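Flagellar hook protein FlgE (Caulobacter crescentus CB15, PDB 5AY6) probably forms, as the hook subunit of the bacterial flagellum, the universal joint between motor and filament; this fragment is an internal part of that subunit. Local coordinates at residues D49-V61 against A137-T149. Residues are numbered along the deposited sequence; the frame is centred on the assembly and turned at random.
Sequences DVVYSSTGIANPV and AEVVAGKLYDPST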
loop_
_atom_site.group_PDB
_atom_site.type_symbol
_atom_site.label_atom_id
_atom_site.label_comp_id
_atom_site.label_asym_id
_atom_site.label_seq_id
_atom_site.Cartn_x
_atom_site.Cartn_y
_atom_site.Cartn_z
ATOM N N ASP A 49 -13.513 15.584 10.623
ATOM C CA ASP A 49 -12.286 15.353 9.876
ATOM C C ASP A 49 -12.557 14.255 8.863
ATOM O O ASP A 49 -13.227 13.266 9.172
ATOM C CB ASP A 49 -11.129 14.968 10.800
ATOM C CG ASP A 49 -10.496 16.172 11.478
ATOM O OD1 ASP A 49 -10.546 17.276 10.897
ATOM O OD2 ASP A 49 -9.946 16.007 12.588
ATOM N N VAL A 50 -12.063 14.438 7.647
ATOM C CA VAL A 50 -12.220 13.425 6.616
ATOM C C VAL A 50 -10.850 12.899 6.221
ATOM O O VAL A 50 -9.979 13.658 5.800
ATOM C CB VAL A 50 -12.952 13.975 5.382
ATOM C CG1 VAL A 50 -13.218 12.851 4.378
ATOM C CG2 VAL A 50 -14.252 14.644 5.795
ATOM N N VAL A 51 -10.659 11.595 6.368
ATOM C CA VAL A 51 -9.371 10.990 6.075
ATOM C C VAL A 51 -9.510 9.937 4.984
ATOM O O VAL A 51 -10.155 8.907 5.188
ATOM C CB VAL A 51 -8.748 10.339 7.332
ATOM C CG1 VAL A 51 -7.358 9.793 7.022
ATOM C CG2 VAL A 51 -8.691 11.336 8.486
ATOM N N TYR A 52 -8.920 10.213 3.824
ATOM C CA TYR A 52 -8.797 9.224 2.764
ATOM C C TYR A 52 -7.521 8.427 2.974
ATOM O O TYR A 52 -6.469 9.006 3.231
ATOM C CB TYR A 52 -8.753 9.879 1.386
ATOM C CG TYR A 52 -9.991 10.640 0.979
ATOM C CD1 TYR A 52 -11.093 9.982 0.448
ATOM C CD2 TYR A 52 -10.042 12.022 1.086
ATOM C CE1 TYR A 52 -12.223 10.681 0.052
ATOM C CE2 TYR A 52 -11.166 12.730 0.693
ATOM C CZ TYR A 52 -12.251 12.054 0.179
ATOM O OH TYR A 52 -13.367 12.757 -0.211
ATOM N N SER A 53 -7.611 7.106 2.859
ATOM C CA SER A 53 -6.428 6.258 2.972
ATOM C C SER A 53 -6.237 5.379 1.743
ATOM O O SER A 53 -7.203 4.909 1.142
ATOM C CB SER A 53 -6.507 5.383 4.223
ATOM O OG SER A 53 -6.385 6.173 5.391
ATOM N N SER A 54 -4.981 5.159 1.380
ATOM C CA SER A 54 -4.642 4.236 0.310
ATOM C C SER A 54 -4.950 2.794 0.725
ATOM O O SER A 54 -4.705 2.398 1.861
ATOM C CB SER A 54 -3.167 4.386 -0.069
ATOM O OG SER A 54 -2.706 3.250 -0.775
ATOM N N THR A 55 -5.500 2.022 -0.204
ATOM C CA THR A 55 -5.815 0.620 0.041
ATOM C C THR A 55 -4.583 -0.265 0.014
ATOM O O THR A 55 -4.631 -1.414 0.451
ATOM C CB THR A 55 -6.788 0.079 -1.007
ATOM O OG1 THR A 55 -6.205 0.247 -2.306
ATOM C CG2 THR A 55 -8.116 0.817 -0.943
ATOM N N GLY A 56 -3.486 0.253 -0.535
ATOM C CA GLY A 56 -2.281 -0.542 -0.699
ATOM C C GLY A 56 -2.416 -1.546 -1.830
ATOM O O GLY A 56 -1.571 -2.421 -2.003
ATOM N N ILE A 57 -3.490 -1.404 -2.603
ATOM C CA ILE A 57 -3.788 -2.283 -3.722
ATOM C C ILE A 57 -3.923 -1.439 -4.985
ATOM O O ILE A 57 -4.614 -0.418 -4.985
ATOM C CB ILE A 57 -5.079 -3.085 -3.480
ATOM C CG1 ILE A 57 -4.939 -3.960 -2.233
ATOM C CG2 ILE A 57 -5.416 -3.944 -4.695
ATOM C CD1 ILE A 57 -6.221 -4.657 -1.846
ATOM N N ALA A 58 -3.255 -1.865 -6.049
ATOM C CA ALA A 58 -3.167 -1.079 -7.280
ATOM C C ALA A 58 -4.525 -0.671 -7.839
ATOM O O ALA A 58 -5.403 -1.510 -8.048
ATOM C CB ALA A 58 -2.388 -1.855 -8.332
ATOM N N ASN A 59 -4.686 0.631 -8.056
ATOM C CA ASN A 59 -5.820 1.173 -8.793
ATOM C C ASN A 59 -5.469 1.240 -10.280
ATOM O O ASN A 59 -4.305 1.418 -10.636
ATOM C CB ASN A 59 -6.199 2.566 -8.268
ATOM C CG ASN A 59 -7.037 2.516 -7.001
ATOM O OD1 ASN A 59 -7.896 1.647 -6.836
ATOM N ND2 ASN A 59 -6.801 3.467 -6.102
ATOM N N PRO A 60 -6.469 1.110 -11.163
ATOM C CA PRO A 60 -7.881 0.931 -10.829
ATOM C C PRO A 60 -8.217 -0.515 -10.507
ATOM O O PRO A 60 -7.472 -1.424 -10.871
ATOM C CB PRO A 60 -8.597 1.390 -12.099
ATOM C CG PRO A 60 -7.644 1.040 -13.192
ATOM C CD PRO A 60 -6.259 1.226 -12.619
ATOM N N VAL A 61 -9.327 -0.707 -9.805
ATOM C CA VAL A 61 -9.848 -2.033 -9.516
ATOM C C VAL A 61 -11.189 -2.186 -10.203
ATOM O O VAL A 61 -12.154 -1.514 -9.832
ATOM C CB VAL A 61 -10.021 -2.270 -8.005
ATOM C CG1 VAL A 61 -10.701 -3.614 -7.753
ATOM C CG2 VAL A 61 -8.675 -2.191 -7.293
ATOM N N ALA A 137 -12.127 14.886 -6.532
ATOM C CA ALA A 137 -11.195 16.007 -6.486
ATOM C C ALA A 137 -10.421 16.087 -5.170
ATOM O O ALA A 137 -9.215 16.316 -5.166
ATOM C CB ALA A 137 -11.932 17.311 -6.728
ATOM N N GLU A 138 -11.111 15.898 -4.053
ATOM C CA GLU A 138 -10.467 16.111 -2.763
ATOM C C GLU A 138 -9.510 14.978 -2.402
ATOM O O GLU A 138 -8.471 15.218 -1.782
ATOM C CB GLU A 138 -11.523 16.310 -1.675
ATOM C CG GLU A 138 -12.344 17.574 -1.912
ATOM C CD GLU A 138 -13.063 18.078 -0.676
ATOM O OE1 GLU A 138 -12.995 17.414 0.378
ATOM O OE2 GLU A 138 -13.698 19.149 -0.762
ATOM N N VAL A 139 -9.835 13.753 -2.805
ATOM C CA VAL A 139 -8.929 12.639 -2.561
ATOM C C VAL A 139 -7.761 12.679 -3.550
ATOM O O VAL A 139 -6.630 12.347 -3.190
ATOM C CB VAL A 139 -9.651 11.267 -2.637
ATOM C CG1 VAL A 139 -10.292 11.038 -4.004
ATOM C CG2 VAL A 139 -8.683 10.140 -2.303
ATOM N N VAL A 140 -8.029 13.102 -4.784
ATOM C CA VAL A 140 -6.984 13.219 -5.798
ATOM C C VAL A 140 -5.946 14.247 -5.359
ATOM O O VAL A 140 -4.755 14.096 -5.631
ATOM C CB VAL A 140 -7.578 13.598 -7.185
ATOM C CG1 VAL A 140 -6.528 14.224 -8.092
ATOM C CG2 VAL A 140 -8.191 12.368 -7.850
ATOM N N ALA A 141 -6.394 15.271 -4.639
ATOM C CA ALA A 141 -5.491 16.307 -4.142
ATOM C C ALA A 141 -4.478 15.749 -3.143
ATOM O O ALA A 141 -3.397 16.304 -2.968
ATOM C CB ALA A 141 -6.282 17.443 -3.509
ATOM N N GLY A 142 -4.834 14.646 -2.494
ATOM C CA GLY A 142 -3.968 14.030 -1.503
ATOM C C GLY A 142 -2.790 13.264 -2.075
ATOM O O GLY A 142 -1.858 12.932 -1.339
ATOM N N LYS A 143 -2.833 12.992 -3.380
ATOM C CA LYS A 143 -1.790 12.231 -4.075
ATOM C C LYS A 143 -1.384 10.984 -3.289
ATOM O O LYS A 143 -0.235 10.845 -2.868
ATOM C CB LYS A 143 -0.572 13.116 -4.338
ATOM C CG LYS A 143 -0.884 14.357 -5.180
ATOM C CD LYS A 143 0.383 15.137 -5.507
ATOM C CE LYS A 143 0.064 16.538 -6.017
ATOM N NZ LYS A 143 -0.871 16.513 -7.176
ATOM N N LEU A 144 -2.342 10.087 -3.082
ATOM C CA LEU A 144 -2.130 8.933 -2.216
ATOM C C LEU A 144 -1.232 7.857 -2.815
ATOM O O LEU A 144 -1.124 7.713 -4.036
ATOM C CB LEU A 144 -3.470 8.309 -1.834
ATOM C CG LEU A 144 -4.323 9.173 -0.904
ATOM C CD1 LEU A 144 -5.647 8.497 -0.620
ATOM C CD2 LEU A 144 -3.560 9.426 0.380
ATOM N N TYR A 145 -0.595 7.104 -1.923
ATOM C CA TYR A 145 0.213 5.948 -2.287
ATOM C C TYR A 145 -0.541 4.962 -3.162
ATOM O O TYR A 145 -1.714 4.654 -2.916
ATOM C CB TYR A 145 0.698 5.229 -1.025
ATOM C CG TYR A 145 1.396 3.912 -1.289
ATOM C CD1 TYR A 145 0.754 2.701 -1.051
ATOM C CD2 TYR A 145 2.696 3.879 -1.774
ATOM C CE1 TYR A 145 1.391 1.494 -1.290
ATOM C CE2 TYR A 145 3.341 2.679 -2.011
ATOM C CZ TYR A 145 2.687 1.494 -1.772
ATOM O OH TYR A 145 3.332 0.304 -2.018
ATOM N N ASP A 146 0.149 4.471 -4.185
ATOM C CA ASP A 146 -0.354 3.391 -5.023
ATOM C C ASP A 146 0.810 2.496 -5.414
ATOM O O ASP A 146 1.787 2.972 -5.984
ATOM C CB ASP A 146 -1.040 3.930 -6.270
ATOM C CG ASP A 146 -1.733 2.838 -7.055
ATOM O OD1 ASP A 146 -1.030 2.054 -7.729
ATOM O OD2 ASP A 146 -2.975 2.760 -6.985
ATOM N N PRO A 147 0.709 1.190 -5.114
ATOM C CA PRO A 147 1.814 0.257 -5.361
ATOM C C PRO A 147 2.202 0.170 -6.834
ATOM O O PRO A 147 3.308 -0.273 -7.150
ATOM C CB PRO A 147 1.269 -1.086 -4.855
ATOM C CG PRO A 147 -0.220 -0.913 -4.788
ATOM C CD PRO A 147 -0.451 0.533 -4.487
ATOM N N SER A 148 1.310 0.610 -7.714
ATOM C CA SER A 148 1.549 0.549 -9.149
ATOM C C SER A 148 1.917 1.894 -9.776
ATOM O O SER A 148 2.862 1.970 -10.558
ATOM C CB SER A 148 0.315 -0.017 -9.854
ATOM O OG SER A 148 0.404 0.169 -11.254
ATOM N N THR A 149 1.184 2.952 -9.438
ATOM C CA THR A 149 1.339 4.224 -10.143
ATOM C C THR A 149 1.947 5.344 -9.304
ATOM O O THR A 149 2.286 6.400 -9.831
ATOM C CB THR A 149 -0.013 4.724 -10.692
ATOM O OG1 THR A 149 -0.945 4.870 -9.614
ATOM C CG2 THR A 149 -0.572 3.740 -11.714
HETATM O O HOH W 1 -12.858 13.437 -2.939
HETATM O O HOH W 2 -13.386 15.058 1.225
HETATM O O HOH W 3 -3.890 2.102 -4.286
HETATM O O HOH W 4 -4.622 4.959 -6.407
HETATM O O HOH W 5 -3.451 3.848 -9.906
HETATM O O HOH W 6 -1.842 0.790 -12.187
#
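Val139 stands over one face of the Tyr52 ring: its CB lies 3.5 Å from the ring centroid and only 7° off the ring normal, a CH-pi contact. Val139 CG2, anti to its own backbone N, reaches the root of the ring, 3.6 Å from Tyr52 CG, and Leu144 CD1 continues the apolar patch against Tyr52 CB. The phenol oxygen is held by two waters, one donating to it and accepting from Val139 N, the other accepting from it and donating to Glu138 OE1; Glu138 OE2 also pairs with Lys35 in a salt bridge.

Farther along, Ser54 OG donates to Tyr145 O at 2.7 Å, coming from above the carbonyl plane (46° out of it), and accepts from Gly56 N in an ST turn. The ring of Pro147 packs on the next peptides, CG lying 3.4 Å from Ala58 N. Asp146 divides its carboxylate: OD2 takes Asn59 N on its syn lone pair, 2.9 Å and nearly straight at 168°; separately, two waters donate to OD2, linking it to Ile57 O and Asn59 ND2. OD1 accepts Ser148 N and Thr149 N from opposite faces of its plane, an Asx turn and Asx motif that should fix the carboxylate's rotation.

Outward, Val27, Val69 and Tyr85 also touch Tyr52, while Asn59 OD1 accepts from Glu66 N. Tyr145 OH is hydrogen-bonded to Glu199 OE2, and Ser54 O to Tyr197 OH, both on strand 195-202 of the other five-stranded sheet. The arrangement is a short helix packed on an antiparallel beta-sheet, with the loop after the helix bonded to the loop after strand 45-53, at the junction between the hook protein's beta-rich domains.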